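Local coordinates for protein putative fimbrial subunit (Corynebacterium diphtheriae, PDB 4HSS) that is the major pilin SpaD, which probably polymerises into the pilus shaft and carries internal isopeptide bonding likely to stabilise it, at residues I126-P131 against P284-E289; T159-T164 against N292-V297; F196-E201 against A277-N282; Y226-P231 against L238-T243. All coordinates share one frame; numbering follows the deposited sequence.

Interaction 1: residues I126-P131 against P284-E289; sequences IVTGAP and PNTDKE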
loop_
_atom_site.group_PDB
_atom_site.type_symbol
_atom_site.label_atom_id
_atom_site.label_comp_id
_atom_site.label_asym_id
_atom_site.label_seq_id
_atom_site.Cartn_x
_atom_site.Cartn_y
_atom_site.Cartn_z
ATOM N N ILE A 126 9.089 9.587 -4.261
ATOM C CA ILE A 126 9.354 10.990 -4.564
ATOM C C ILE A 126 8.579 11.436 -5.811
ATOM O O ILE A 126 8.714 10.860 -6.901
ATOM C CB ILE A 126 10.880 11.284 -4.698
ATOM C CG1 ILE A 126 11.678 10.928 -3.391
ATOM C CG2 ILE A 126 11.152 12.715 -5.176
ATOM C CD1 ILE A 126 11.168 11.546 -2.017
ATOM N N VAL A 127 7.778 12.497 -5.609
ATOM C CA VAL A 127 7.036 13.277 -6.611
ATOM C C VAL A 127 7.932 14.497 -6.900
ATOM O O VAL A 127 8.067 15.393 -6.059
ATOM C CB VAL A 127 5.652 13.671 -6.048
ATOM C CG1 VAL A 127 4.805 14.390 -7.066
ATOM C CG2 VAL A 127 4.908 12.469 -5.477
ATOM N N THR A 128 8.594 14.484 -8.043
ATOM C CA THR A 128 9.547 15.517 -8.453
ATOM C C THR A 128 8.861 16.822 -8.825
ATOM O O THR A 128 7.708 16.826 -9.243
ATOM C CB THR A 128 10.421 15.022 -9.637
ATOM O OG1 THR A 128 9.626 14.847 -10.808
ATOM C CG2 THR A 128 11.207 13.739 -9.325
ATOM N N GLY A 129 9.600 17.917 -8.668
ATOM C CA GLY A 129 9.203 19.262 -9.064
ATOM C C GLY A 129 9.373 19.444 -10.568
ATOM O O GLY A 129 9.979 18.598 -11.249
ATOM N N ALA A 130 8.853 20.560 -11.093
ATOM C CA ALA A 130 8.893 20.886 -12.522
ATOM C C ALA A 130 10.274 21.340 -12.978
ATOM O O ALA A 130 11.011 21.920 -12.178
ATOM C CB ALA A 130 7.873 21.985 -12.829
ATOM N N PRO A 131 10.634 21.130 -14.265
ATOM C CA PRO A 131 11.937 21.617 -14.759
ATOM C C PRO A 131 12.027 23.149 -14.751
ATOM O O PRO A 131 11.010 23.837 -14.834
ATOM C CB PRO A 131 12.006 21.085 -16.202
ATOM C CG PRO A 131 10.962 20.002 -16.272
ATOM C CD PRO A 131 9.882 20.446 -15.336
ATOM N N PRO A 284 1.272 16.995 -9.868
ATOM C CA PRO A 284 0.733 18.346 -10.150
ATOM C C PRO A 284 1.658 19.255 -10.969
ATOM O O PRO A 284 1.179 20.090 -11.735
ATOM C CB PRO A 284 0.512 18.920 -8.753
ATOM C CG PRO A 284 0.286 17.715 -7.897
ATOM C CD PRO A 284 1.244 16.706 -8.419
ATOM N N ASN A 285 2.969 19.050 -10.849
ATOM C CA ASN A 285 3.988 19.854 -11.502
ATOM C C ASN A 285 4.306 19.414 -12.933
ATOM O O ASN A 285 4.495 20.282 -13.782
ATOM C CB ASN A 285 5.273 19.847 -10.682
ATOM C CG ASN A 285 5.091 20.194 -9.229
ATOM O OD1 ASN A 285 4.501 21.210 -8.876
ATOM N ND2 ASN A 285 5.590 19.348 -8.355
ATOM N N THR A 286 4.435 18.109 -13.191
ATOM C CA THR A 286 4.820 17.605 -14.514
ATOM C C THR A 286 3.619 17.040 -15.275
ATOM O O THR A 286 3.746 16.723 -16.455
ATOM C CB THR A 286 5.942 16.546 -14.383
ATOM O OG1 THR A 286 5.395 15.322 -13.863
ATOM C CG2 THR A 286 7.147 17.033 -13.503
ATOM N N ASP A 287 2.468 16.883 -14.600
ATOM C CA ASP A 287 1.186 16.368 -15.124
ATOM C C ASP A 287 1.264 14.862 -15.514
ATOM O O ASP A 287 0.211 14.261 -15.763
ATOM C CB ASP A 287 0.620 17.232 -16.272
ATOM C CG ASP A 287 0.418 18.701 -15.892
ATOM O OD1 ASP A 287 -0.407 18.977 -14.965
ATOM O OD2 ASP A 287 1.083 19.577 -16.512
ATOM N N LYS A 288 2.482 14.242 -15.464
ATOM C CA LYS A 288 2.714 12.810 -15.719
ATOM C C LYS A 288 2.153 11.931 -14.560
ATOM O O LYS A 288 2.296 12.303 -13.397
ATOM C CB LYS A 288 4.214 12.530 -15.922
ATOM C CG LYS A 288 4.727 13.024 -17.266
ATOM C CD LYS A 288 6.202 13.408 -17.213
ATOM C CE LYS A 288 6.504 14.672 -17.993
ATOM N NZ LYS A 288 6.284 14.502 -19.456
ATOM N N GLU A 289 1.542 10.763 -14.895
ATOM C CA GLU A 289 0.944 9.814 -13.948
ATOM C C GLU A 289 1.967 9.218 -12.961
ATOM O O GLU A 289 3.051 8.805 -13.361
ATOM C CB GLU A 289 0.246 8.673 -14.705
ATOM C CG GLU A 289 -1.277 8.742 -14.705
ATOM C CD GLU A 289 -2.061 7.471 -15.045
ATOM O OE1 GLU A 289 -1.435 6.395 -15.191
ATOM O OE2 GLU A 289 -3.310 7.551 -15.142
#
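N285 lays its side chain against the backbone of T128, G129 and A130. Its CB packs on A130, 3.7 Å from the A130 N and 4.0 Å from the A130 CB. Beyond CB the amide turns back along the segment: CG sits anti to the carbonyl carbon (chi1 -51°), which carries ND2 past the CA of G129 to the carbonyl of T128. The bond from N285 ND2 to T128 O is nearly straight but weak at 3.4 Å. The same T128 oxygen also accepts the side-chain amide of N283, so two asparagines of one loop converge on it. That loop joins strands 272-282 and 289-293 of the middle domain, whereas 126-131 belongs to the N-terminal prealbumin-like (CnaB-type) domain; the contact is therefore a piece of the interface between two consecutive pilin domains. T286 continues the packing with its methyl group, CG2 lying 3.9 Å from G129 O and 4.3 Å from T128 OG1. Its hydroxyl faces its own loop, where T286 OG1 weakly accepts the backbone N of K288. At the other end V127 and P284 meet loosely, V127 CG1 standing 4.5 Å from P284 CD, while W187 and P185 pack against P284 and T159 against V127.

Interaction 2: residues T159-T164 against N292-V297; sequences TKTEKT and NKTNEV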
loop_
_atom_site.group_PDB
_atom_site.type_symbol
_atom_site.label_atom_id
_atom_site.label_comp_id
_atom_site.label_asym_id
_atom_site.label_seq_id
_atom_site.Cartn_x
_atom_site.Cartn_y
_atom_site.Cartn_z
ATOM N N THR A 159 5.710 10.704 -0.906
ATOM C CA THR A 159 4.366 10.145 -0.790
ATOM C C THR A 159 4.501 8.665 -0.503
ATOM O O THR A 159 5.009 7.921 -1.354
ATOM C CB THR A 159 3.489 10.402 -2.044
ATOM O OG1 THR A 159 4.130 9.878 -3.207
ATOM C CG2 THR A 159 3.111 11.865 -2.241
ATOM N N LYS A 160 4.076 8.244 0.706
ATOM C CA LYS A 160 4.071 6.841 1.155
ATOM C C LYS A 160 2.694 6.203 0.926
ATOM O O LYS A 160 1.683 6.886 1.074
ATOM C CB LYS A 160 4.417 6.765 2.658
ATOM C CG LYS A 160 5.740 6.090 2.979
ATOM C CD LYS A 160 6.204 6.396 4.411
ATOM C CE LYS A 160 7.067 7.639 4.514
ATOM N NZ LYS A 160 7.626 7.806 5.879
ATOM N N THR A 161 2.654 4.890 0.636
ATOM C CA THR A 161 1.416 4.113 0.428
ATOM C C THR A 161 1.475 2.863 1.307
ATOM O O THR A 161 2.467 2.135 1.249
ATOM C CB THR A 161 1.251 3.772 -1.059
ATOM O OG1 THR A 161 1.756 4.860 -1.820
ATOM C CG2 THR A 161 -0.176 3.550 -1.439
ATOM N N GLU A 162 0.433 2.617 2.130
ATOM C CA GLU A 162 0.399 1.491 3.088
ATOM C C GLU A 162 -0.962 0.724 3.025
ATOM O O GLU A 162 -2.008 1.319 2.732
ATOM C CB GLU A 162 0.676 2.039 4.503
ATOM C CG GLU A 162 0.768 1.002 5.620
ATOM C CD GLU A 162 0.399 1.457 7.028
ATOM O OE1 GLU A 162 -0.703 2.027 7.214
ATOM O OE2 GLU A 162 1.187 1.174 7.960
ATOM N N LYS A 163 -0.924 -0.589 3.283
ATOM C CA LYS A 163 -2.113 -1.439 3.299
ATOM C C LYS A 163 -2.148 -2.224 4.587
ATOM O O LYS A 163 -1.119 -2.768 4.997
ATOM C CB LYS A 163 -2.156 -2.377 2.081
ATOM C CG LYS A 163 -3.259 -3.404 2.132
ATOM C CD LYS A 163 -3.719 -3.850 0.758
ATOM C CE LYS A 163 -4.630 -5.023 0.928
ATOM N NZ LYS A 163 -5.223 -5.531 -0.330
ATOM N N THR A 164 -3.320 -2.230 5.264
ATOM C CA THR A 164 -3.513 -3.015 6.482
ATOM C C THR A 164 -4.762 -3.944 6.335
ATOM O O THR A 164 -5.563 -3.794 5.411
ATOM C CB THR A 164 -3.565 -2.147 7.750
ATOM O OG1 THR A 164 -4.643 -1.221 7.683
ATOM C CG2 THR A 164 -2.244 -1.442 8.042
ATOM N N ASN A 292 1.852 4.349 -7.266
ATOM C CA ASN A 292 2.473 4.029 -5.990
ATOM C C ASN A 292 1.905 2.703 -5.541
ATOM O O ASN A 292 0.693 2.501 -5.618
ATOM C CB ASN A 292 2.238 5.137 -4.971
ATOM C CG ASN A 292 3.179 6.309 -5.047
ATOM O OD1 ASN A 292 4.174 6.300 -5.785
ATOM N ND2 ASN A 292 2.885 7.352 -4.258
ATOM N N LYS A 293 2.778 1.773 -5.144
ATOM C CA LYS A 293 2.388 0.406 -4.757
ATOM C C LYS A 293 2.552 0.212 -3.254
ATOM O O LYS A 293 3.555 0.651 -2.699
ATOM C CB LYS A 293 3.228 -0.637 -5.540
ATOM C CG LYS A 293 3.173 -0.498 -7.058
ATOM C CD LYS A 293 3.107 -1.883 -7.738
ATOM C CE LYS A 293 3.455 -1.908 -9.208
ATOM N NZ LYS A 293 4.815 -1.362 -9.456
ATOM N N THR A 294 1.566 -0.426 -2.590
ATOM C CA THR A 294 1.592 -0.683 -1.135
ATOM C C THR A 294 2.435 -1.917 -0.837
ATOM O O THR A 294 2.849 -2.638 -1.733
ATOM C CB THR A 294 0.138 -0.910 -0.539
ATOM O OG1 THR A 294 -0.385 -2.205 -0.865
ATOM C CG2 THR A 294 -0.864 0.133 -0.939
ATOM N N ASN A 295 2.608 -2.204 0.430
ATOM C CA ASN A 295 3.141 -3.459 0.931
ATOM C C ASN A 295 2.080 -4.561 0.650
ATOM O O ASN A 295 0.936 -4.240 0.302
ATOM C CB ASN A 295 3.349 -3.315 2.445
ATOM C CG ASN A 295 2.111 -2.787 3.139
ATOM O OD1 ASN A 295 1.664 -1.651 2.904
ATOM N ND2 ASN A 295 1.480 -3.617 3.929
ATOM N N GLU A 296 2.443 -5.840 0.837
ATOM C CA GLU A 296 1.566 -7.009 0.742
ATOM C C GLU A 296 1.132 -7.413 2.133
ATOM O O GLU A 296 1.968 -7.503 3.026
ATOM C CB GLU A 296 2.316 -8.174 0.092
ATOM C CG GLU A 296 1.448 -9.288 -0.434
ATOM C CD GLU A 296 2.085 -10.034 -1.594
ATOM O OE1 GLU A 296 3.028 -10.821 -1.343
ATOM O OE2 GLU A 296 1.662 -9.815 -2.755
ATOM N N VAL A 297 -0.155 -7.674 2.327
ATOM C CA VAL A 297 -0.666 -8.176 3.613
ATOM C C VAL A 297 -1.221 -9.574 3.368
ATOM O O VAL A 297 -1.597 -9.870 2.236
ATOM C CB VAL A 297 -1.687 -7.239 4.325
ATOM C CG1 VAL A 297 -1.029 -5.926 4.726
ATOM C CG2 VAL A 297 -2.925 -6.980 3.469
#
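The segments 159-164 and 292-297 run nearly parallel, their end-to-end directions 18° apart, and come closest where the CA atoms of E162 and T294 are 4.9 Å apart. They lie in the middle pilin domain, a beta sandwich consistent with the CnaA-type fold of adhesins, where strand 149-166 and the chain around 289-297 belong to different sheets. In place of backbone-to-backbone pairing, the side-chain amide of N295 bonds to both polar backbone atoms of K163. OD1 of N295 accepts the K163 N at 2.8 Å, and N295 ND2 reaches K163 O at 2.9 Å in an almost straight bond that uses a lone pair in the carbonyl plane. Setting CG between its own backbone N and carbonyl carbon (chi1 51°) swings the N295 amide across to the neighbouring backbone, and the two bonds then fix its rotation. T294 and T161 meet methyl to methyl, CG2 to CG2 at 3.5 Å, while T161 OG1 lies against the CB of N292. T294 OG1 donates to the carbonyl of N295 and also receives the backbone N of A277. The extended chain of K163 passes T294 and V297 on its way inward, its CB 3.4 Å from T294 OG1. At its far end K163 NZ is covalently linked to N275 CG, the Lys-Asn isopeptide bond of this domain, and hydrogen-bonded to D200 beside Y178. Just short of that link, K163 CE rests 3.6 Å from V297 CG2.

Interaction 3: residues F196-E201 against A277-N282; sequences FRFEDE and ADVIFN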
loop_
_atom_site.group_PDB
_atom_site.type_symbol
_atom_site.label_atom_id
_atom_site.label_comp_id
_atom_site.label_asym_id
_atom_site.label_seq_id
_atom_site.Cartn_x
_atom_site.Cartn_y
_atom_site.Cartn_z
ATOM N N PHE A 196 -7.026 11.043 -9.167
ATOM C CA PHE A 196 -6.670 10.273 -7.983
ATOM C C PHE A 196 -7.593 9.026 -7.837
ATOM O O PHE A 196 -8.828 9.139 -7.643
ATOM C CB PHE A 196 -6.672 11.116 -6.676
ATOM C CG PHE A 196 -5.918 10.433 -5.546
ATOM C CD1 PHE A 196 -6.512 9.417 -4.803
ATOM C CD2 PHE A 196 -4.599 10.769 -5.267
ATOM C CE1 PHE A 196 -5.796 8.738 -3.816
ATOM C CE2 PHE A 196 -3.883 10.094 -4.268
ATOM C CZ PHE A 196 -4.486 9.074 -3.555
ATOM N N ARG A 197 -6.950 7.829 -7.926
ATOM C CA ARG A 197 -7.621 6.550 -7.807
ATOM C C ARG A 197 -6.793 5.518 -6.986
ATOM O O ARG A 197 -5.573 5.654 -6.792
ATOM C CB ARG A 197 -8.038 5.991 -9.186
ATOM C CG ARG A 197 -6.957 5.414 -10.079
ATOM C CD ARG A 197 -7.591 4.944 -11.387
ATOM N NE ARG A 197 -6.668 4.190 -12.242
ATOM C CZ ARG A 197 -5.760 4.736 -13.054
ATOM N NH1 ARG A 197 -5.626 6.057 -13.123
ATOM N NH2 ARG A 197 -4.959 3.964 -13.779
ATOM N N PHE A 198 -7.534 4.547 -6.421
ATOM C CA PHE A 198 -7.087 3.395 -5.654
ATOM C C PHE A 198 -7.368 2.194 -6.467
ATOM O O PHE A 198 -8.508 2.047 -6.917
ATOM C CB PHE A 198 -7.866 3.265 -4.340
ATOM C CG PHE A 198 -7.659 4.318 -3.304
ATOM C CD1 PHE A 198 -6.647 4.194 -2.359
ATOM C CD2 PHE A 198 -8.529 5.399 -3.206
ATOM C CE1 PHE A 198 -6.465 5.164 -1.375
ATOM C CE2 PHE A 198 -8.360 6.363 -2.193
ATOM C CZ PHE A 198 -7.324 6.235 -1.293
ATOM N N GLU A 199 -6.370 1.335 -6.675
ATOM C CA GLU A 199 -6.583 0.078 -7.406
ATOM C C GLU A 199 -6.136 -1.097 -6.554
ATOM O O GLU A 199 -5.118 -1.010 -5.870
ATOM C CB GLU A 199 -5.899 0.055 -8.765
ATOM C CG GLU A 199 -6.643 0.892 -9.785
ATOM C CD GLU A 199 -6.130 0.830 -11.209
ATOM O OE1 GLU A 199 -5.044 0.245 -11.439
ATOM O OE2 GLU A 199 -6.825 1.372 -12.100
ATOM N N ASP A 200 -6.934 -2.166 -6.548
ATOM C CA ASP A 200 -6.631 -3.368 -5.814
ATOM C C ASP A 200 -7.116 -4.585 -6.564
ATOM O O ASP A 200 -8.329 -4.791 -6.677
ATOM C CB ASP A 200 -7.244 -3.330 -4.414
ATOM C CG ASP A 200 -6.731 -4.413 -3.484
ATOM O OD1 ASP A 200 -6.588 -5.563 -3.938
ATOM O OD2 ASP A 200 -6.499 -4.115 -2.304
ATOM N N GLU A 201 -6.168 -5.412 -7.041
ATOM C CA GLU A 201 -6.474 -6.667 -7.704
ATOM C C GLU A 201 -6.759 -7.728 -6.613
ATOM O O GLU A 201 -5.817 -8.218 -5.973
ATOM C CB GLU A 201 -5.328 -7.078 -8.643
ATOM C CG GLU A 201 -5.518 -6.656 -10.098
ATOM C CD GLU A 201 -6.514 -7.433 -10.962
ATOM O OE1 GLU A 201 -7.207 -8.347 -10.445
ATOM O OE2 GLU A 201 -6.616 -7.096 -12.168
ATOM N N ALA A 277 -2.119 -3.265 -3.022
ATOM C CA ALA A 277 -2.880 -2.276 -3.769
ATOM C C ALA A 277 -1.976 -1.210 -4.437
ATOM O O ALA A 277 -0.763 -1.182 -4.202
ATOM C CB ALA A 277 -3.878 -1.608 -2.827
ATOM N N ASP A 278 -2.583 -0.351 -5.277
ATOM C CA ASP A 278 -1.936 0.758 -5.976
ATOM C C ASP A 278 -2.696 2.076 -5.748
ATOM O O ASP A 278 -3.909 2.061 -5.516
ATOM C CB ASP A 278 -1.859 0.499 -7.504
ATOM C CG ASP A 278 -1.303 -0.854 -7.930
ATOM O OD1 ASP A 278 -0.119 -0.904 -8.363
ATOM O OD2 ASP A 278 -2.073 -1.860 -7.885
ATOM N N VAL A 279 -1.987 3.223 -5.844
ATOM C CA VAL A 279 -2.609 4.534 -5.884
ATOM C C VAL A 279 -2.052 5.195 -7.120
ATOM O O VAL A 279 -0.850 5.071 -7.386
ATOM C CB VAL A 279 -2.597 5.475 -4.640
ATOM C CG1 VAL A 279 -3.345 4.875 -3.467
ATOM C CG2 VAL A 279 -1.197 5.912 -4.242
ATOM N N ILE A 280 -2.952 5.807 -7.927
ATOM C CA ILE A 280 -2.602 6.505 -9.158
ATOM C C ILE A 280 -3.142 7.925 -9.083
ATOM O O ILE A 280 -4.332 8.133 -8.870
ATOM C CB ILE A 280 -3.061 5.790 -10.459
ATOM C CG1 ILE A 280 -2.684 4.309 -10.469
ATOM C CG2 ILE A 280 -2.478 6.466 -11.667
ATOM C CD1 ILE A 280 -3.823 3.405 -10.485
ATOM N N PHE A 281 -2.252 8.897 -9.257
ATOM C CA PHE A 281 -2.565 10.309 -9.308
ATOM C C PHE A 281 -1.613 10.975 -10.264
ATOM O O PHE A 281 -0.585 10.385 -10.605
ATOM C CB PHE A 281 -2.490 10.957 -7.912
ATOM C CG PHE A 281 -1.181 10.744 -7.198
ATOM C CD1 PHE A 281 -0.078 11.544 -7.478
ATOM C CD2 PHE A 281 -1.044 9.736 -6.247
ATOM C CE1 PHE A 281 1.143 11.323 -6.842
ATOM C CE2 PHE A 281 0.179 9.527 -5.600
ATOM C CZ PHE A 281 1.260 10.323 -5.904
ATOM N N ASN A 282 -1.946 12.224 -10.674
ATOM C CA ASN A 282 -1.103 13.086 -11.503
ATOM C C ASN A 282 -0.023 13.757 -10.665
ATOM O O ASN A 282 -0.243 14.097 -9.495
ATOM C CB ASN A 282 -1.942 14.179 -12.200
ATOM C CG ASN A 282 -2.606 15.192 -11.269
ATOM O OD1 ASN A 282 -3.263 14.839 -10.275
ATOM N ND2 ASN A 282 -2.491 16.480 -11.597
HETATM O O HOH W 1 -5.487 8.700 -11.158
HETATM O O HOH W 2 -3.451 -4.846 -6.795
#
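One face of the R197 guanidinium is covered by the CD1 methyl of I280, off-centre and 3.2 Å over the plane, with E199 OE2 beside the NE edge and level with the group. R197 NE donates to E199 OE2 at 2.8 Å in a straight salt bridge, although the oxygen is approached from above its own carboxylate plane. I280 CD1 also touches the carboxylate, 3.5 Å from E199 OE1, so this one methyl spans the ion pair. On the face of the sheet bearing F196 and F198, the rings of F196 and F281 lie rim to rim, planes 4° apart and centroids 5.7 Å apart. F196 CE1 stands over one face of F198, and V279 CG1 comes within 3.5 Å of F198 CD1. Between the two faces, strands 196-201 and 272-282 of the middle domain pair antiparallel. R197 with I280 and E199 with D278 are the hydrogen-bonded pairs, with four N-H···O bonds of 2.7 to 2.9 Å. A water receives a weak bond from R197 NH1 and donates to I280 O. Near the end of the pair D200 OD2 bonds K163 NZ, the lysine of the isopeptide link. The sheet thus has an aromatic side packed on M256 and L258, and another on which the arginine probably offsets the charge of E199, whose carboxylate lies near that of D278.

Interaction 4: residues Y226-P231 against L238-T243; sequences YTVNDP and LVVTLT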
loop_
_atom_site.group_PDB
_atom_site.type_symbol
_atom_site.label_atom_id
_atom_site.label_comp_id
_atom_site.label_asym_id
_atom_site.label_seq_id
_atom_site.Cartn_x
_atom_site.Cartn_y
_atom_site.Cartn_z
ATOM N N TYR A 226 -16.845 9.914 -5.166
ATOM C CA TYR A 226 -16.091 8.828 -5.766
ATOM C C TYR A 226 -16.968 7.808 -6.501
ATOM O O TYR A 226 -18.168 7.687 -6.237
ATOM C CB TYR A 226 -15.267 8.099 -4.693
ATOM C CG TYR A 226 -16.087 7.505 -3.569
ATOM C CD1 TYR A 226 -16.654 6.238 -3.688
ATOM C CD2 TYR A 226 -16.222 8.168 -2.355
ATOM C CE1 TYR A 226 -17.365 5.664 -2.636
ATOM C CE2 TYR A 226 -16.947 7.609 -1.302
ATOM C CZ TYR A 226 -17.508 6.352 -1.443
ATOM O OH TYR A 226 -18.214 5.795 -0.399
ATOM N N THR A 227 -16.324 7.034 -7.381
ATOM C CA THR A 227 -16.957 5.963 -8.118
ATOM C C THR A 227 -16.317 4.629 -7.788
ATOM O O THR A 227 -15.115 4.552 -7.513
ATOM C CB THR A 227 -16.941 6.201 -9.612
ATOM O OG1 THR A 227 -15.591 6.400 -10.046
ATOM C CG2 THR A 227 -17.875 7.295 -10.008
ATOM N N VAL A 228 -17.157 3.581 -7.770
ATOM C CA VAL A 228 -16.770 2.216 -7.540
ATOM C C VAL A 228 -17.174 1.408 -8.764
ATOM O O VAL A 228 -18.330 1.441 -9.167
ATOM C CB VAL A 228 -17.356 1.605 -6.239
ATOM C CG1 VAL A 228 -16.651 0.290 -5.892
ATOM C CG2 VAL A 228 -17.285 2.578 -5.067
ATOM N N ASN A 229 -16.213 0.694 -9.338
ATOM C CA ASN A 229 -16.367 -0.239 -10.443
ATOM C C ASN A 229 -17.029 -1.509 -9.877
ATOM O O ASN A 229 -17.327 -1.539 -8.698
ATOM C CB ASN A 229 -14.970 -0.517 -11.049
ATOM C CG ASN A 229 -14.131 -1.500 -10.273
ATOM O OD1 ASN A 229 -13.992 -1.433 -9.052
ATOM N ND2 ASN A 229 -13.639 -2.492 -10.962
ATOM N N ASP A 230 -17.260 -2.547 -10.677
ATOM C CA ASP A 230 -17.853 -3.792 -10.149
ATOM C C ASP A 230 -16.809 -4.905 -10.313
ATOM O O ASP A 230 -16.651 -5.420 -11.414
ATOM C CB ASP A 230 -19.196 -4.119 -10.841
ATOM C CG ASP A 230 -19.737 -5.520 -10.618
ATOM O OD1 ASP A 230 -19.691 -6.007 -9.459
ATOM O OD2 ASP A 230 -20.241 -6.118 -11.589
ATOM N N PRO A 231 -16.021 -5.216 -9.252
ATOM C CA PRO A 231 -14.958 -6.230 -9.390
ATOM C C PRO A 231 -15.395 -7.561 -9.999
ATOM O O PRO A 231 -14.589 -8.164 -10.688
ATOM C CB PRO A 231 -14.503 -6.463 -7.949
ATOM C CG PRO A 231 -14.865 -5.236 -7.234
ATOM C CD PRO A 231 -16.069 -4.662 -7.880
ATOM N N LEU A 238 -10.624 -4.125 -8.076
ATOM C CA LEU A 238 -11.328 -2.991 -7.510
ATOM C C LEU A 238 -10.665 -1.679 -7.943
ATOM O O LEU A 238 -9.445 -1.531 -7.874
ATOM C CB LEU A 238 -11.379 -3.089 -5.992
ATOM C CG LEU A 238 -12.074 -1.937 -5.240
ATOM C CD1 LEU A 238 -13.529 -1.708 -5.710
ATOM C CD2 LEU A 238 -11.967 -2.117 -3.739
ATOM N N VAL A 239 -11.492 -0.736 -8.400
ATOM C CA VAL A 239 -11.112 0.597 -8.798
ATOM C C VAL A 239 -12.055 1.580 -8.073
ATOM O O VAL A 239 -13.277 1.481 -8.197
ATOM C CB VAL A 239 -11.101 0.788 -10.352
ATOM C CG1 VAL A 239 -10.561 2.159 -10.733
ATOM C CG2 VAL A 239 -10.297 -0.308 -11.058
ATOM N N VAL A 240 -11.477 2.465 -7.257
ATOM C CA VAL A 240 -12.185 3.520 -6.538
ATOM C C VAL A 240 -11.574 4.864 -7.010
ATOM O O VAL A 240 -10.476 5.212 -6.579
ATOM C CB VAL A 240 -12.151 3.333 -4.994
ATOM C CG1 VAL A 240 -12.914 4.465 -4.270
ATOM C CG2 VAL A 240 -12.701 1.973 -4.592
ATOM N N THR A 241 -12.273 5.586 -7.911
ATOM C CA THR A 241 -11.823 6.852 -8.517
ATOM C C THR A 241 -12.512 8.077 -7.904
ATOM O O THR A 241 -13.686 8.017 -7.592
ATOM C CB THR A 241 -12.085 6.802 -10.029
ATOM O OG1 THR A 241 -11.522 5.592 -10.533
ATOM C CG2 THR A 241 -11.476 7.984 -10.790
ATOM N N LEU A 242 -11.787 9.194 -7.723
ATOM C CA LEU A 242 -12.453 10.389 -7.195
ATOM C C LEU A 242 -13.056 11.181 -8.364
ATOM O O LEU A 242 -12.383 11.377 -9.391
ATOM C CB LEU A 242 -11.549 11.300 -6.326
ATOM C CG LEU A 242 -10.784 10.673 -5.139
ATOM C CD1 LEU A 242 -9.772 11.651 -4.592
ATOM C CD2 LEU A 242 -11.703 10.273 -4.018
ATOM N N THR A 243 -14.328 11.631 -8.204
ATOM C CA THR A 243 -15.001 12.466 -9.204
ATOM C C THR A 243 -14.461 13.913 -9.059
ATOM O O THR A 243 -13.649 14.170 -8.154
ATOM C CB THR A 243 -16.547 12.389 -9.055
ATOM O OG1 THR A 243 -16.944 13.010 -7.834
ATOM C CG2 THR A 243 -17.109 10.957 -9.145
HETATM O O HOH W 3 -14.254 4.046 -10.229
#
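N229 and L238 make the tight end of this contact. N229 OD1 takes the backbone N of V239 at 2.7 Å, the donor standing well above the plane of the carbonyl, and lies 3.4 Å from L238 CD1. Because CG sits between the N229 backbone N and carbonyl carbon (chi1 79°), the amide folds over the neighbouring strand, and its ND2 donates to K237 O. The backbone N of N229 meanwhile donates to V239 O, so side chain and main chain of one residue both grip V239. L238 CD1 further touches V228 CG1 and the ring of P231. These residues close a beta hairpin of the middle domain, with strand 226-228 at the edge of its sheet and strand 237-242 continuing the sheet to 196-201. On the face carrying Y226 and V240, which V211 and V214 of strand 206-216 cover, the two side chains run side by side, Y226 CD1 and V240 CG1 4.2 Å apart. T227 and T241 are joined firmly through their backbones, T227 N to T241 O at 2.8 Å and T241 N to T227 O at 3.1 Å; only their side chains are looser. The hydroxyls do not meet: a water lies 2.7 Å from T227 OG1 and 3.2 Å from T241 OG1, and donates weakly to T227 O. Farther along, T227 CG2 meets the T243 methyl, while T243 OG1 bonds S224 O and, weakly, caps G246 N of the following helix.

In the fold
From the N terminus, 126-131, still in the first domain, closes the longest loop, interaction 1, by meeting the 284-289 loop of the middle domain. Interaction 2 crosses it: 159-164 starts inside that loop and finds 292-297 beyond its end. Interaction 3 is nested within both, and the local hairpin of interaction 4 is nested within interaction 3. Strand 196-201 lies between the other two strands, pairing with 272-282 and with 237-242, so interactions 3 and 4 share one sheet. Interaction 2 brings strand 149-166 of the other sheet to it, and K163 meets D200 where interactions 2 and 3 touch. V127 and T159 join interactions 1 and 2 at the domain boundary.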